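Local coordinates for branched-chain phosphotransacylase (Enterococcus faecalis, PDB 1YCO), which probably catalyses acyl transfer to phosphate, as other members of the phosphate acetyltransferase and butyryltransferase family do, at residues V62-A66 / T67-Q71; H81-L84 / K85-K89. All coordinates share one frame; numbering follows the deposited sequence.

Contacts 1 and 2 are two local turns of chain in series: 62-66/67-71 is the exit of helix 54-66, and 81-84/85-89 is the body and end of helix 80-87, with strand 72-75 between them. Their centres lie about 14 Å apart, yet Val62 joins them directly. Its CG2 rests on Leu83 CD1 at 3.5 Å, and its other methyl, CG1, comes within 3.5 Å of Met87 CA. Beside these meetings, the CB of Val62 passes the carboxylate of Glu86. Both contacts lie on the same side of the chain's centre, in the layer of helices beside the parallel sheet that holds strand 72-75.

Contact 1. Residues V62-A66 / T67-Q71; sequences VSLVA and TGQAQ
Leu64 and Gln69 both carry CG anti to the backbone N (chi1 -157° and -151°), and with these torsions their side chains meet at about a right angle where the chain turns out of its helix. The CD1 methyl of Leu64 lies 3.3 Å from Gln69 CG, a closeness that is doubtful because Gln69 is crowded in the model; from there the glutamine bends at chi2 (86°) and carries its amide away from the helix. Behind this pair sits Ala70. Its CB is 4.1 Å from Leu64 CG and 3.6 Å from Val65 CG2, so the small methyl fits between the side chains of two successive residues. The inner side continues into the protein: Leu64 also touches Ile32 and Phe34, Val65 reaches Leu94 and Val248, and Ala70 meets Ser5. Further round the turn, Gln71 NE2 makes a weak 2.8 Å hydrogen bond back to Gly68 O, while its OE1 accepts a bond from the backbone N of Thr3. That tie sets the end of the turn beside strand 2-7. Apolar residues folded inward at a helix-to-strand turn belong here to a beta-alpha-beta crossover: helix 54-66 links edge strand 47-50 to strand 72-75 of the same parallel sheet.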
loop_
_atom_site.group_PDB
_atom_site.type_symbol
_atom_site.label_atom_id
_atom_site.label_comp_id
_atom_site.label_asym_id
_atom_site.label_seq_id
_atom_site.Cartn_x
_atom_site.Cartn_y
_atom_site.Cartn_z
ATOM N N VAL A 62 -7.052 32.140 -3.023
ATOM C CA VAL A 62 -7.949 31.498 -3.980
ATOM C C VAL A 62 -8.469 32.501 -5.001
ATOM O O VAL A 62 -8.747 32.147 -6.145
ATOM C CB VAL A 62 -9.165 30.859 -3.264
ATOM C CG1 VAL A 62 -10.112 30.240 -4.283
ATOM C CG2 VAL A 62 -8.696 29.816 -2.271
ATOM N N SER A 63 -8.606 33.755 -4.582
ATOM C CA SER A 63 -9.097 34.801 -5.470
ATOM C C SER A 63 -8.133 35.039 -6.625
ATOM O O SER A 63 -8.539 35.147 -7.785
ATOM C CB SER A 63 -9.282 36.104 -4.696
ATOM O OG SER A 63 -8.740 37.196 -5.433
ATOM N N LEU A 64 -6.851 35.137 -6.286
ATOM C CA LEU A 64 -5.794 35.369 -7.265
ATOM C C LEU A 64 -5.770 34.274 -8.344
ATOM O O LEU A 64 -5.328 34.507 -9.471
ATOM C CB LEU A 64 -4.444 35.427 -6.554
ATOM C CG LEU A 64 -3.318 36.166 -7.280
ATOM C CD1 LEU A 64 -3.682 37.644 -7.357
ATOM C CD2 LEU A 64 -2.012 35.984 -6.506
ATOM N N VAL A 65 -6.250 33.084 -7.984
ATOM C CA VAL A 65 -6.308 31.955 -8.907
ATOM C C VAL A 65 -7.630 31.963 -9.672
ATOM O O VAL A 65 -7.680 31.540 -10.833
ATOM C CB VAL A 65 -6.148 30.587 -8.156
ATOM C CG1 VAL A 65 -6.636 29.444 -9.024
ATOM C CG2 VAL A 65 -4.678 30.355 -7.787
ATOM N N ALA A 66 -8.689 32.450 -9.023
ATOM C CA ALA A 66 -10.016 32.530 -9.634
ATOM C C ALA A 66 -9.907 32.904 -11.112
ATOM O O ALA A 66 -10.679 32.422 -11.940
ATOM C CB ALA A 66 -10.877 33.550 -8.897
ATOM N N THR A 67 -8.939 33.756 -11.439
ATOM C CA THR A 67 -8.713 34.159 -12.827
ATOM C C THR A 67 -7.278 33.819 -13.224
ATOM O O THR A 67 -6.518 33.282 -12.418
ATOM C CB THR A 67 -8.909 35.658 -13.027
ATOM O OG1 THR A 67 -7.751 36.348 -12.555
ATOM C CG2 THR A 67 -10.126 36.139 -12.260
ATOM N N GLY A 68 -6.908 34.143 -14.460
ATOM C CA GLY A 68 -5.564 33.855 -14.928
ATOM C C GLY A 68 -4.515 34.667 -14.199
ATOM O O GLY A 68 -3.397 34.825 -14.682
ATOM N N GLN A 69 -4.873 35.186 -13.030
ATOM C CA GLN A 69 -3.943 35.987 -12.246
ATOM C C GLN A 69 -2.831 35.070 -11.735
ATOM O O GLN A 69 -1.653 35.438 -11.727
ATOM C CB GLN A 69 -4.677 36.642 -11.076
ATOM C CG GLN A 69 -4.085 37.967 -10.632
ATOM C CD GLN A 69 -4.618 39.146 -11.427
ATOM O OE1 GLN A 69 -5.778 39.531 -11.283
ATOM N NE2 GLN A 69 -3.771 39.724 -12.269
ATOM N N ALA A 70 -3.218 33.874 -11.306
ATOM C CA ALA A 70 -2.265 32.879 -10.824
ATOM C C ALA A 70 -2.595 31.584 -11.555
ATOM O O ALA A 70 -3.757 31.333 -11.879
ATOM C CB ALA A 70 -2.391 32.702 -9.311
ATOM N N GLN A 71 -1.567 30.781 -11.821
ATOM C CA GLN A 71 -1.706 29.515 -12.546
ATOM C C GLN A 71 -1.589 28.293 -11.639
ATOM O O GLN A 71 -1.876 27.169 -12.055
ATOM C CB GLN A 71 -0.635 29.406 -13.640
ATOM C CG GLN A 71 -0.749 30.415 -14.759
ATOM C CD GLN A 71 -0.617 31.858 -14.284
ATOM O OE1 GLN A 71 0.425 32.274 -13.760
ATOM N NE2 GLN A 71 -1.688 32.626 -14.453
#

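Contact 2. Residues H81-L84 / K85-K89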
loop_
_atom_site.group_PDB
_atom_site.type_symbol
_atom_site.label_atom_id
_atom_site.label_comp_id
_atom_site.label_asym_id
_atom_site.label_seq_id
_atom_site.Cartn_x
_atom_site.Cartn_y
_atom_site.Cartn_z
ATOM N N HIS A 81 -9.102 22.300 5.433
ATOM C CA HIS A 81 -10.543 22.487 5.349
ATOM C C HIS A 81 -10.865 23.953 5.009
ATOM O O HIS A 81 -11.738 24.233 4.182
ATOM C CB HIS A 81 -11.186 22.090 6.680
ATOM C CG HIS A 81 -12.677 22.206 6.691
ATOM N ND1 HIS A 81 -13.406 22.326 7.855
ATOM C CD2 HIS A 81 -13.578 22.225 5.680
ATOM C CE1 HIS A 81 -14.690 22.419 7.561
ATOM N NE2 HIS A 81 -14.823 22.360 6.247
ATOM N N THR A 82 -10.146 24.878 5.646
ATOM C CA THR A 82 -10.337 26.314 5.427
ATOM C C THR A 82 -10.124 26.712 3.969
ATOM O O THR A 82 -10.970 27.382 3.380
ATOM C CB THR A 82 -9.356 27.159 6.276
ATOM O OG1 THR A 82 -9.540 26.874 7.667
ATOM C CG2 THR A 82 -9.587 28.642 6.038
ATOM N N LEU A 83 -8.991 26.305 3.399
ATOM C CA LEU A 83 -8.659 26.622 2.008
ATOM C C LEU A 83 -9.545 25.866 1.036
ATOM O O LEU A 83 -10.021 26.427 0.053
ATOM C CB LEU A 83 -7.194 26.274 1.715
ATOM C CG LEU A 83 -6.711 26.378 0.260
ATOM C CD1 LEU A 83 -6.668 27.839 -0.172
ATOM C CD2 LEU A 83 -5.328 25.767 0.140
ATOM N N LEU A 84 -9.764 24.590 1.325
ATOM C CA LEU A 84 -10.577 23.744 0.461
ATOM C C LEU A 84 -11.991 24.293 0.346
ATOM O O LEU A 84 -12.505 24.493 -0.757
ATOM C CB LEU A 84 -10.608 22.318 1.007
ATOM C CG LEU A 84 -10.951 21.229 -0.009
ATOM C CD1 LEU A 84 -9.884 21.194 -1.103
ATOM C CD2 LEU A 84 -11.024 19.877 0.691
ATOM N N LYS A 85 -12.617 24.536 1.493
ATOM C CA LYS A 85 -13.972 25.080 1.504
ATOM C C LYS A 85 -13.950 26.426 0.777
ATOM O O LYS A 85 -14.925 26.829 0.131
ATOM C CB LYS A 85 -14.467 25.294 2.942
ATOM C CG LYS A 85 -15.893 25.856 3.015
ATOM C CD LYS A 85 -16.135 26.658 4.288
ATOM C CE LYS A 85 -16.001 25.812 5.550
ATOM N NZ LYS A 85 -16.185 26.659 6.775
ATOM N N GLU A 86 -12.818 27.112 0.892
ATOM C CA GLU A 86 -12.630 28.408 0.265
ATOM C C GLU A 86 -12.593 28.349 -1.266
ATOM O O GLU A 86 -13.238 29.157 -1.938
ATOM C CB GLU A 86 -11.345 29.059 0.796
ATOM C CG GLU A 86 -11.592 30.335 1.578
ATOM C CD GLU A 86 -12.191 31.421 0.706
ATOM O OE1 GLU A 86 -12.922 32.287 1.242
ATOM O OE2 GLU A 86 -11.921 31.405 -0.518
ATOM N N MET A 87 -11.843 27.399 -1.822
ATOM C CA MET A 87 -11.736 27.272 -3.281
ATOM C C MET A 87 -12.960 26.615 -3.928
ATOM O O MET A 87 -13.114 26.646 -5.147
ATOM C CB MET A 87 -10.455 26.507 -3.646
ATOM C CG MET A 87 -10.228 25.232 -2.835
ATOM S SD MET A 87 -8.575 24.474 -3.062
ATOM C CE MET A 87 -8.818 23.647 -4.659
ATOM N N LEU A 88 -13.841 26.044 -3.107
ATOM C CA LEU A 88 -15.050 25.403 -3.616
ATOM C C LEU A 88 -16.293 26.294 -3.560
ATOM O O LEU A 88 -17.415 25.800 -3.672
ATOM C CB LEU A 88 -15.321 24.091 -2.863
ATOM C CG LEU A 88 -14.465 22.872 -3.256
ATOM C CD1 LEU A 88 -14.829 21.682 -2.385
ATOM C CD2 LEU A 88 -14.692 22.531 -4.734
ATOM N N LYS A 89 -16.105 27.602 -3.386
ATOM C CA LYS A 89 -17.252 28.521 -3.349
ATOM C C LYS A 89 -17.648 28.959 -4.758
ATOM O O LYS A 89 -16.791 29.220 -5.601
ATOM C CB LYS A 89 -16.940 29.757 -2.501
ATOM C CG LYS A 89 -16.921 29.506 -1.007
ATOM C CD LYS A 89 -16.728 30.803 -0.233
ATOM C CE LYS A 89 -16.673 30.548 1.273
ATOM N NZ LYS A 89 -16.361 31.792 2.055
#
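Lys85 N bonds to His81 O at 2.8 Å and Met87 N to Leu83 O, also at 2.8 Å, each amide bonding to the carbonyl four residues back, as in an alpha-helix, while Glu86 N to Thr82 O and Leu88 N to Leu84 O follow the same pattern but are weak. Side chains three and four residues apart meet along it. On the exposed face the imidazole of His81 and the stem of Lys85 come together: Lys85 CE is 3.7 Å from His81 NE2, approaching the ring obliquely. The lysine reaches it because its chain bends at chi3 (-63°); NZ passes on to 4.5 Å from NE2, without contact between the two polar ends. On the inner side the sulfur of Met87 meets two leucines, crossing Leu84 at a slant, with SD 4.0 Å from Leu84 CD1 and 4.3 Å from Leu83 CG. Here CG sits between the backbone N and the carbonyl carbon (chi1 47°), which sets the CG methylene beside the carbonyl oxygens of Leu83 and Leu84 and turns the sulfur toward the two leucine side chains. The same methionine meets Leu73 of strand 72-75, with Leu94 and Thr246 also around it. The carboxylate of Glu86 is divided between partners: OE1 forms a long salt bridge to Lys89 NZ at 3.6 Å, and OE2 takes a weak hydrogen bond from His92 NE2, which should help offset its charge for a largely buried residue. Its side chain also touches Ala58 and Gln59 of helix 54-66. At the far end Leu88 is the first residue to leave helical backbone angles. This is an amphipathic helix of an alpha/beta domain, with its inner face laid on helix 54-66 and strand 72-75 and His81 and Lys85 on the outer one.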